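Long-range contacts in ADP-ribosylating toxin CARDS (Mycoplasma pneumoniae, PDB 4TLV), which transfers the ADP-ribosyl group from NAD(+) to multiple target proteins and causes vacuolization in mammalian cells, acting as the bacterium's main virulence factor: residues 12-16 against 232-236; 15-21 against 77-81; 48-54 against 133-139. Residues are numbered along the deposited sequence.

Overall arrangement
All three contacts lie in the region related to pertussis toxin subunit 1, and together illustrate how chemistry follows location. Contact 3 is the buried one: a full antiparallel strand pair with mostly enclosed side chains. Contacts 1 and 2, centred about 8 Å apart, are partly exposed and share L15 and R16, part of the link from strand 9-14 to helix 18-24. Contact 1 is chiefly charged and meets a non-regular loop; contact 2 is chiefly aromatic and sets the helix start against strand 76-84, the sheet neighbour of strand 9-14. R12 of contact 1 reaches contact 3 through its NH1 atom, 2.8 Å from S51 O, whereas contacts 2 and 3 do not touch.

Contact 1 (12-16 against 232-236); sequences RVDLR and CPDWS
D234 joins the end of strand 9-14 to the loop after helix 228-231. Its OD2 accepts a hydrogen bond from L15 N at 2.9 Å, and its OD1 forms a long, weak salt bridge with R16 NE at 3.3 Å. D14, with chi1 t, closes an Asx turn by accepting R16 N on OD1 (3.1 Å); both OD1 positions are less certain. D14 OD2 meets R12 NE at 3.1 Å in a salt bridge, while R16 NH1 pairs with E20. R12 NH1 bonds the S51 carbonyl, consistent with the R-S-E signature arginine of ADP-ribosyltransferases. Opposite, a reverse turn at P233-D234 is closed by W235 N to C232 O (3.2 Å); C232 is disulfide-linked to C249. D14 faces P233, CA atoms 5.5 Å apart; P233 CB lies 3.5 Å from V13 O and its CG 4.2 Å from L15 CD1. The mART strand thus meets the inferred NAD(+)-binding region through two acids so close that one probably holds a proton, R12 binding D14 and R16 only weakly D234.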
loop_
_atom_site.group_PDB
_atom_site.type_symbol
_atom_site.label_atom_id
_atom_site.label_comp_id
_atom_site.label_asym_id
_atom_site.label_seq_id
_atom_site.Cartn_x
_atom_site.Cartn_y
_atom_site.Cartn_z
ATOM N N ARG A 12 -15.157 -5.338 -3.769
ATOM C CA ARG A 12 -14.831 -6.655 -4.285
ATOM C C ARG A 12 -15.335 -6.777 -5.715
ATOM O O ARG A 12 -16.493 -6.448 -6.001
ATOM C CB ARG A 12 -15.506 -7.728 -3.427
ATOM C CG ARG A 12 -15.158 -9.171 -3.861
ATOM C CD ARG A 12 -16.009 -10.191 -3.084
ATOM N NE ARG A 12 -15.990 -11.496 -3.744
ATOM C CZ ARG A 12 -15.026 -12.397 -3.598
ATOM N NH1 ARG A 12 -13.980 -12.152 -2.807
ATOM N NH2 ARG A 12 -15.100 -13.547 -4.262
ATOM N N VAL A 13 -14.466 -7.245 -6.605
ATOM C CA VAL A 13 -14.860 -7.514 -7.987
ATOM C C VAL A 13 -15.224 -8.994 -8.082
ATOM O O VAL A 13 -14.469 -9.860 -7.631
ATOM C CB VAL A 13 -13.703 -7.176 -8.973
ATOM C CG1 VAL A 13 -14.046 -7.612 -10.421
ATOM C CG2 VAL A 13 -13.357 -5.681 -8.910
ATOM N N ASP A 14 -16.385 -9.288 -8.654
ATOM C CA ASP A 14 -16.887 -10.649 -8.699
ATOM C C ASP A 14 -17.647 -10.796 -10.015
ATOM O O ASP A 14 -18.294 -9.860 -10.456
ATOM C CB ASP A 14 -17.827 -10.871 -7.505
ATOM C CG ASP A 14 -18.015 -12.328 -7.162
ATOM O OD1 ASP A 14 -18.566 -13.074 -7.998
ATOM O OD2 ASP A 14 -17.640 -12.729 -6.037
ATOM N N LEU A 15 -17.561 -11.958 -10.648
ATOM C CA LEU A 15 -18.237 -12.148 -11.931
ATOM C C LEU A 15 -19.743 -12.392 -11.776
ATOM O O LEU A 15 -20.500 -12.254 -12.734
ATOM C CB LEU A 15 -17.565 -13.264 -12.741
ATOM C CG LEU A 15 -16.379 -12.754 -13.579
ATOM C CD1 LEU A 15 -15.255 -12.260 -12.699
ATOM C CD2 LEU A 15 -15.871 -13.818 -14.547
ATOM N N ARG A 16 -20.184 -12.727 -10.567
ATOM C CA ARG A 16 -21.613 -12.909 -10.324
ATOM C C ARG A 16 -22.355 -11.577 -10.424
ATOM O O ARG A 16 -21.858 -10.540 -9.983
ATOM C CB ARG A 16 -21.857 -13.550 -8.964
ATOM C CG ARG A 16 -21.236 -14.925 -8.820
ATOM C CD ARG A 16 -21.541 -15.515 -7.458
ATOM N NE ARG A 16 -20.759 -16.722 -7.213
ATOM C CZ ARG A 16 -21.192 -17.954 -7.461
ATOM N NH1 ARG A 16 -22.410 -18.142 -7.954
ATOM N NH2 ARG A 16 -20.410 -18.999 -7.211
ATOM N N CYS A 232 -9.410 -15.317 -8.602
ATOM C CA CYS A 232 -10.390 -16.357 -8.937
ATOM C C CYS A 232 -11.623 -16.189 -8.055
ATOM O O CYS A 232 -11.920 -17.059 -7.242
ATOM C CB CYS A 232 -9.804 -17.750 -8.701
ATOM S SG CYS A 232 -8.074 -17.981 -9.144
ATOM N N PRO A 233 -12.347 -15.068 -8.217
ATOM C CA PRO A 233 -13.406 -14.692 -7.268
ATOM C C PRO A 233 -14.574 -15.668 -7.277
ATOM O O PRO A 233 -15.343 -15.674 -6.330
ATOM C CB PRO A 233 -13.894 -13.328 -7.766
ATOM C CG PRO A 233 -13.282 -13.127 -9.121
ATOM C CD PRO A 233 -12.161 -14.093 -9.306
ATOM N N ASP A 234 -14.684 -16.483 -8.320
ATOM C CA ASP A 234 -15.802 -17.412 -8.429
ATOM C C ASP A 234 -15.361 -18.863 -8.618
ATOM O O ASP A 234 -16.048 -19.668 -9.243
ATOM C CB ASP A 234 -16.730 -16.943 -9.536
ATOM C CG ASP A 234 -17.216 -15.541 -9.282
ATOM O OD1 ASP A 234 -18.021 -15.382 -8.355
ATOM O OD2 ASP A 234 -16.744 -14.604 -9.951
ATOM N N TRP A 235 -14.213 -19.175 -8.039
ATOM C CA TRP A 235 -13.656 -20.518 -8.034
ATOM C C TRP A 235 -14.697 -21.581 -7.663
ATOM O O TRP A 235 -15.422 -21.423 -6.687
ATOM C CB TRP A 235 -12.511 -20.562 -7.027
ATOM C CG TRP A 235 -11.859 -21.888 -6.896
ATOM C CD1 TRP A 235 -12.262 -22.923 -6.109
ATOM C CD2 TRP A 235 -10.672 -22.318 -7.558
ATOM N NE1 TRP A 235 -11.397 -23.978 -6.241
ATOM C CE2 TRP A 235 -10.408 -23.631 -7.124
ATOM C CE3 TRP A 235 -9.795 -21.714 -8.463
ATOM C CZ2 TRP A 235 -9.313 -24.356 -7.571
ATOM C CZ3 TRP A 235 -8.702 -22.436 -8.908
ATOM C CH2 TRP A 235 -8.468 -23.743 -8.459
ATOM N N SER A 236 -14.746 -22.664 -8.441
ATOM C CA SER A 236 -15.646 -23.796 -8.168
ATOM C C SER A 236 -14.865 -25.101 -8.113
ATOM O O SER A 236 -13.855 -25.247 -8.792
ATOM C CB SER A 236 -16.724 -23.923 -9.255
ATOM O OG SER A 236 -17.784 -23.001 -9.057
#

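Contact 2 (15-21 against 77-81); sequences LRSPEEI and RAYLY
Y79 and Y81 of strand 76-84, both chi1 m, point toward the start of helix 18-24 and form the apolar centre. P18 CD sits almost squarely over the Y79 ring, 3.5 Å from its centroid and 6° off the normal, a CH-pi contact. I21 CG2 makes another on a face of Y81, 4.0 Å from the centroid; Y81 also meets F26 edge-to-face. Towards the start of the strand, where the CA atoms of L15 and A78 lie 4.5 Å apart, L15 CD1 touches A78 CB at 3.8 Å. The helix begins after S17 at the N-cap, with S17 O accepting I21 N at 3.1 Å. Farther out, Y81 OH donates to R16 O across 2.5 Å, and a water donates to L15 O (2.7 Å) and weakly to R77 O (3.4 Å). At the exposed edge R16 NH1 forms a salt bridge with E20 OE2 at 2.9 Å, its hydrogen bonds weak. Strand 76-84 pairs in turn with strand 9-14 (Y79 with D14, Y81 with R12), so strand, turn and first mART helix form one unit on the sheet. Y81 thus packs its ring on the helix while its hydroxyl satisfies a carbonyl in the non-helical approach.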
loop_
_atom_site.group_PDB
_atom_site.type_symbol
_atom_site.label_atom_id
_atom_site.label_comp_id
_atom_site.label_asym_id
_atom_site.label_seq_id
_atom_site.Cartn_x
_atom_site.Cartn_y
_atom_site.Cartn_z
ATOM N N LEU A 15 -17.561 -11.958 -10.648
ATOM C CA LEU A 15 -18.237 -12.148 -11.931
ATOM C C LEU A 15 -19.743 -12.392 -11.776
ATOM O O LEU A 15 -20.500 -12.254 -12.734
ATOM C CB LEU A 15 -17.565 -13.264 -12.741
ATOM C CG LEU A 15 -16.379 -12.754 -13.579
ATOM C CD1 LEU A 15 -15.255 -12.260 -12.699
ATOM C CD2 LEU A 15 -15.871 -13.818 -14.547
ATOM N N ARG A 16 -20.184 -12.727 -10.567
ATOM C CA ARG A 16 -21.613 -12.909 -10.324
ATOM C C ARG A 16 -22.355 -11.577 -10.424
ATOM O O ARG A 16 -21.858 -10.540 -9.983
ATOM C CB ARG A 16 -21.857 -13.550 -8.964
ATOM C CG ARG A 16 -21.236 -14.925 -8.820
ATOM C CD ARG A 16 -21.541 -15.515 -7.458
ATOM N NE ARG A 16 -20.759 -16.722 -7.213
ATOM C CZ ARG A 16 -21.192 -17.954 -7.461
ATOM N NH1 ARG A 16 -22.410 -18.142 -7.954
ATOM N NH2 ARG A 16 -20.410 -18.999 -7.211
ATOM N N SER A 17 -23.552 -11.618 -11.001
ATOM C CA SER A 17 -24.349 -10.423 -11.271
ATOM C C SER A 17 -25.042 -9.865 -10.031
ATOM O O SER A 17 -25.245 -10.571 -9.050
ATOM C CB SER A 17 -25.412 -10.746 -12.328
ATOM O OG SER A 17 -26.353 -11.656 -11.792
ATOM N N PRO A 18 -25.401 -8.582 -10.073
ATOM C CA PRO A 18 -26.072 -8.004 -8.906
ATOM C C PRO A 18 -27.372 -8.724 -8.563
ATOM O O PRO A 18 -27.751 -8.790 -7.387
ATOM C CB PRO A 18 -26.325 -6.559 -9.338
ATOM C CG PRO A 18 -25.205 -6.265 -10.276
ATOM C CD PRO A 18 -25.007 -7.553 -11.046
ATOM N N GLU A 19 -28.045 -9.284 -9.564
ATOM C CA GLU A 19 -29.280 -9.991 -9.272
ATOM C C GLU A 19 -29.013 -11.061 -8.215
ATOM O O GLU A 19 -29.787 -11.221 -7.270
ATOM C CB GLU A 19 -29.880 -10.618 -10.534
ATOM C CG GLU A 19 -31.185 -11.362 -10.265
ATOM C CD GLU A 19 -31.620 -12.228 -11.437
ATOM O OE1 GLU A 19 -31.049 -12.070 -12.540
ATOM O OE2 GLU A 19 -32.529 -13.069 -11.254
ATOM N N GLU A 20 -27.910 -11.786 -8.360
ATOM C CA GLU A 20 -27.575 -12.825 -7.386
ATOM C C GLU A 20 -27.016 -12.260 -6.069
ATOM O O GLU A 20 -27.471 -12.614 -4.982
ATOM C CB GLU A 20 -26.562 -13.798 -7.975
ATOM C CG GLU A 20 -26.282 -14.984 -7.063
ATOM C CD GLU A 20 -25.192 -15.898 -7.611
ATOM O OE1 GLU A 20 -24.872 -15.815 -8.824
ATOM O OE2 GLU A 20 -24.657 -16.703 -6.822
ATOM N N ILE A 21 -26.010 -11.400 -6.178
ATOM C CA ILE A 21 -25.321 -10.862 -5.002
ATOM C C ILE A 21 -26.226 -9.993 -4.130
ATOM O O ILE A 21 -26.192 -10.092 -2.905
ATOM C CB ILE A 21 -24.080 -10.042 -5.416
ATOM C CG1 ILE A 21 -23.110 -10.902 -6.249
ATOM C CG2 ILE A 21 -23.392 -9.421 -4.176
ATOM C CD1 ILE A 21 -22.676 -12.200 -5.565
ATOM N N ARG A 77 -15.694 -8.827 -18.555
ATOM C CA ARG A 77 -16.651 -8.028 -17.775
ATOM C C ARG A 77 -16.934 -8.657 -16.408
ATOM O O ARG A 77 -16.906 -9.872 -16.261
ATOM C CB ARG A 77 -17.989 -7.904 -18.509
ATOM C CG ARG A 77 -18.005 -6.946 -19.686
ATOM C CD ARG A 77 -19.439 -6.745 -20.201
ATOM N NE ARG A 77 -19.498 -5.718 -21.241
ATOM C CZ ARG A 77 -20.097 -5.870 -22.422
ATOM N NH1 ARG A 77 -20.706 -7.012 -22.724
ATOM N NH2 ARG A 77 -20.089 -4.876 -23.304
ATOM N N ALA A 78 -17.225 -7.818 -15.419
ATOM C CA ALA A 78 -17.487 -8.281 -14.051
ATOM C C ALA A 78 -18.190 -7.148 -13.329
ATOM O O ALA A 78 -18.566 -6.159 -13.963
ATOM C CB ALA A 78 -16.168 -8.628 -13.339
ATOM N N TYR A 79 -18.392 -7.289 -12.018
ATOM C CA TYR A 79 -19.037 -6.237 -11.243
ATOM C C TYR A 79 -18.200 -5.840 -10.054
ATOM O O TYR A 79 -17.626 -6.691 -9.391
ATOM C CB TYR A 79 -20.415 -6.678 -10.772
ATOM C CG TYR A 79 -21.321 -6.933 -11.940
ATOM C CD1 TYR A 79 -22.036 -5.896 -12.515
ATOM C CD2 TYR A 79 -21.413 -8.197 -12.504
ATOM C CE1 TYR A 79 -22.850 -6.110 -13.604
ATOM C CE2 TYR A 79 -22.216 -8.424 -13.602
ATOM C CZ TYR A 79 -22.936 -7.375 -14.144
ATOM O OH TYR A 79 -23.750 -7.596 -15.233
ATOM N N LEU A 80 -18.125 -4.540 -9.809
ATOM C CA LEU A 80 -17.476 -4.027 -8.609
ATOM C C LEU A 80 -18.562 -3.815 -7.580
ATOM O O LEU A 80 -19.523 -3.090 -7.834
ATOM C CB LEU A 80 -16.802 -2.697 -8.902
ATOM C CG LEU A 80 -16.265 -1.912 -7.697
ATOM C CD1 LEU A 80 -15.051 -2.631 -7.108
ATOM C CD2 LEU A 80 -15.895 -0.518 -8.141
ATOM N N TYR A 81 -18.417 -4.456 -6.424
ATOM C CA TYR A 81 -19.377 -4.292 -5.344
ATOM C C TYR A 81 -18.830 -3.451 -4.204
ATOM O O TYR A 81 -17.688 -3.642 -3.771
ATOM C CB TYR A 81 -19.769 -5.653 -4.795
ATOM C CG TYR A 81 -20.545 -6.448 -5.795
ATOM C CD1 TYR A 81 -21.901 -6.206 -5.990
ATOM C CD2 TYR A 81 -19.932 -7.425 -6.567
ATOM C CE1 TYR A 81 -22.623 -6.929 -6.912
ATOM C CE2 TYR A 81 -20.651 -8.146 -7.505
ATOM C CZ TYR A 81 -21.995 -7.897 -7.665
ATOM O OH TYR A 81 -22.730 -8.603 -8.588
HETATM O O HOH W 1 -19.791 -11.223 -15.150
#

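Contact 3 (48-54 against 133-139); sequences YFISTSE and REWFTDG
Strands 49-53 and 134-138 run antiparallel, axes 4.4 Å apart at 151°. I50-T137 and T52-W135 are hydrogen-bonded pairs: I50 N to T137 O (3.2 Å), T137 N to I50 O (2.9 Å), T52 N to W135 O and W135 N to T52 O (each 2.9 Å). F49-D138, S51-F136 and S53-E134 are non-hydrogen-bonded pairs. E54 N to R133 O (2.9 Å) extends the ladder; R133 has left-handed helical backbone angles (49/44). G139 (104/-171) lays its CA over the Y48 ring, 3.6 Å from the centroid, where a side chain would collide. T52 OG1 also donates to W135 O at 2.7 Å. E54 receives W135 NE1 on OE1 and R133 NH2 on OE2, each at 2.8 Å; OE2 also salt-bridges R590. S51-T52-S53 matches the R-S-E Ser-Thr-Ser motif, and E134, bonded to H38, probably supplies the glutamate, placing both elements side by side. F49 and F136, centroids 4.6 Å apart, share a face with S51, S53 and E134; the ladder ends in the partly exposed E54-R133 charge pair.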
loop_
_atom_site.group_PDB
_atom_site.type_symbol
_atom_site.label_atom_id
_atom_site.label_comp_id
_atom_site.label_asym_id
_atom_site.label_seq_id
_atom_site.Cartn_x
_atom_site.Cartn_y
_atom_site.Cartn_z
ATOM N N TYR A 48 -12.583 -20.172 4.750
ATOM C CA TYR A 48 -13.796 -19.613 5.330
ATOM C C TYR A 48 -13.783 -18.101 5.166
ATOM O O TYR A 48 -14.770 -17.456 5.413
ATOM C CB TYR A 48 -13.823 -19.917 6.830
ATOM C CG TYR A 48 -15.115 -19.568 7.534
ATOM C CD1 TYR A 48 -16.303 -20.231 7.218
ATOM C CD2 TYR A 48 -15.138 -18.622 8.557
ATOM C CE1 TYR A 48 -17.477 -19.935 7.868
ATOM C CE2 TYR A 48 -16.313 -18.322 9.227
ATOM C CZ TYR A 48 -17.482 -18.976 8.876
ATOM O OH TYR A 48 -18.651 -18.668 9.535
ATOM N N PHE A 49 -12.640 -17.546 4.758
ATOM C CA PHE A 49 -12.494 -16.102 4.683
ATOM C C PHE A 49 -12.850 -15.600 3.287
ATOM O O PHE A 49 -12.445 -16.208 2.297
ATOM C CB PHE A 49 -11.049 -15.708 4.998
ATOM C CG PHE A 49 -10.585 -16.127 6.375
ATOM C CD1 PHE A 49 -11.475 -16.151 7.446
ATOM C CD2 PHE A 49 -9.258 -16.486 6.602
ATOM C CE1 PHE A 49 -11.061 -16.527 8.724
ATOM C CE2 PHE A 49 -8.830 -16.856 7.880
ATOM C CZ PHE A 49 -9.752 -16.880 8.948
ATOM N N ILE A 50 -13.579 -14.485 3.211
ATOM C CA ILE A 50 -13.886 -13.863 1.910
ATOM C C ILE A 50 -13.101 -12.560 1.748
ATOM O O ILE A 50 -13.111 -11.712 2.633
ATOM C CB ILE A 50 -15.378 -13.568 1.763
ATOM C CG1 ILE A 50 -16.189 -14.869 1.822
ATOM C CG2 ILE A 50 -15.672 -12.855 0.438
ATOM C CD1 ILE A 50 -17.701 -14.622 1.838
ATOM N N SER A 51 -12.434 -12.395 0.607
ATOM C CA SER A 51 -11.573 -11.225 0.401
ATOM C C SER A 51 -12.306 -10.004 -0.141
ATOM O O SER A 51 -13.199 -10.110 -0.987
ATOM C CB SER A 51 -10.416 -11.569 -0.543
ATOM O OG SER A 51 -10.949 -12.040 -1.779
ATOM N N THR A 52 -11.910 -8.844 0.368
ATOM C CA THR A 52 -12.358 -7.557 -0.138
ATOM C C THR A 52 -11.162 -6.616 -0.020
ATOM O O THR A 52 -10.149 -6.947 0.595
ATOM C CB THR A 52 -13.507 -6.947 0.717
ATOM O OG1 THR A 52 -12.985 -6.566 2.003
ATOM C CG2 THR A 52 -14.675 -7.934 0.900
ATOM N N SER A 53 -11.285 -5.433 -0.596
ATOM C CA SER A 53 -10.189 -4.474 -0.586
ATOM C C SER A 53 -10.671 -3.121 -0.037
ATOM O O SER A 53 -11.834 -2.761 -0.178
ATOM C CB SER A 53 -9.632 -4.315 -2.004
ATOM O OG SER A 53 -8.642 -3.304 -2.034
ATOM N N GLU A 54 -9.776 -2.380 0.605
ATOM C CA GLU A 54 -10.134 -1.087 1.157
ATOM C C GLU A 54 -10.438 -0.048 0.064
ATOM O O GLU A 54 -11.117 0.929 0.325
ATOM C CB GLU A 54 -9.017 -0.586 2.083
ATOM C CG GLU A 54 -9.478 0.410 3.141
ATOM C CD GLU A 54 -8.355 0.756 4.118
ATOM O OE1 GLU A 54 -7.909 -0.136 4.876
ATOM O OE2 GLU A 54 -7.910 1.919 4.119
ATOM N N ARG A 133 -4.608 -4.308 -0.224
ATOM C CA ARG A 133 -5.352 -3.617 0.828
ATOM C C ARG A 133 -6.461 -4.515 1.358
ATOM O O ARG A 133 -7.585 -4.058 1.560
ATOM C CB ARG A 133 -5.960 -2.307 0.290
ATOM C CG ARG A 133 -4.930 -1.307 -0.245
ATOM C CD ARG A 133 -4.315 -0.444 0.856
ATOM N NE ARG A 133 -5.271 0.476 1.512
ATOM C CZ ARG A 133 -5.590 1.694 1.070
ATOM N NH1 ARG A 133 -5.072 2.178 -0.067
ATOM N NH2 ARG A 133 -6.444 2.443 1.764
ATOM N N GLU A 134 -6.152 -5.793 1.582
ATOM C CA GLU A 134 -7.202 -6.783 1.867
ATOM C C GLU A 134 -7.823 -6.666 3.252
ATOM O O GLU A 134 -7.127 -6.599 4.257
ATOM C CB GLU A 134 -6.720 -8.235 1.671
ATOM C CG GLU A 134 -7.833 -9.250 2.036
ATOM C CD GLU A 134 -7.494 -10.698 1.727
ATOM O OE1 GLU A 134 -6.331 -10.997 1.376
ATOM O OE2 GLU A 134 -8.410 -11.539 1.850
ATOM N N TRP A 135 -9.146 -6.630 3.280
ATOM C CA TRP A 135 -9.907 -6.874 4.504
ATOM C C TRP A 135 -10.629 -8.181 4.212
ATOM O O TRP A 135 -11.284 -8.312 3.172
ATOM C CB TRP A 135 -10.916 -5.747 4.737
ATOM C CG TRP A 135 -10.281 -4.489 5.251
ATOM C CD1 TRP A 135 -9.606 -3.559 4.529
ATOM C CD2 TRP A 135 -10.259 -4.041 6.615
ATOM N NE1 TRP A 135 -9.160 -2.548 5.354
ATOM C CE2 TRP A 135 -9.555 -2.823 6.638
ATOM C CE3 TRP A 135 -10.779 -4.554 7.818
ATOM C CZ2 TRP A 135 -9.353 -2.098 7.816
ATOM C CZ3 TRP A 135 -10.567 -3.847 8.981
ATOM C CH2 TRP A 135 -9.859 -2.619 8.973
ATOM N N PHE A 136 -10.460 -9.173 5.074
ATOM C CA PHE A 136 -11.148 -10.434 4.863
ATOM C C PHE A 136 -12.289 -10.548 5.853
ATOM O O PHE A 136 -12.218 -9.988 6.952
ATOM C CB PHE A 136 -10.191 -11.632 4.956
ATOM C CG PHE A 136 -9.572 -11.841 6.323
ATOM C CD1 PHE A 136 -8.412 -11.163 6.689
ATOM C CD2 PHE A 136 -10.126 -12.749 7.223
ATOM C CE1 PHE A 136 -7.824 -11.361 7.930
ATOM C CE2 PHE A 136 -9.531 -12.955 8.474
ATOM C CZ PHE A 136 -8.374 -12.259 8.816
ATOM N N THR A 137 -13.349 -11.252 5.462
ATOM C CA THR A 137 -14.465 -11.464 6.379
ATOM C C THR A 137 -14.329 -12.855 6.966
ATOM O O THR A 137 -13.855 -13.787 6.297
ATOM C CB THR A 137 -15.827 -11.321 5.695
ATOM O OG1 THR A 137 -15.964 -12.343 4.704
ATOM C CG2 THR A 137 -15.940 -9.949 5.023
ATOM N N ASP A 138 -14.702 -12.975 8.233
ATOM C CA ASP A 138 -14.626 -14.244 8.934
ATOM C C ASP A 138 -15.981 -14.868 8.649
ATOM O O ASP A 138 -16.922 -14.753 9.445
ATOM C CB ASP A 138 -14.411 -13.986 10.428
ATOM C CG ASP A 138 -14.040 -15.235 11.205
ATOM O OD1 ASP A 138 -14.033 -16.346 10.615
ATOM O OD2 ASP A 138 -13.750 -15.100 12.413
ATOM N N GLY A 139 -16.098 -15.457 7.466
ATOM C CA GLY A 139 -17.343 -16.069 7.022
ATOM C C GLY A 139 -18.148 -15.292 5.995
ATOM O O GLY A 139 -17.683 -14.286 5.443
#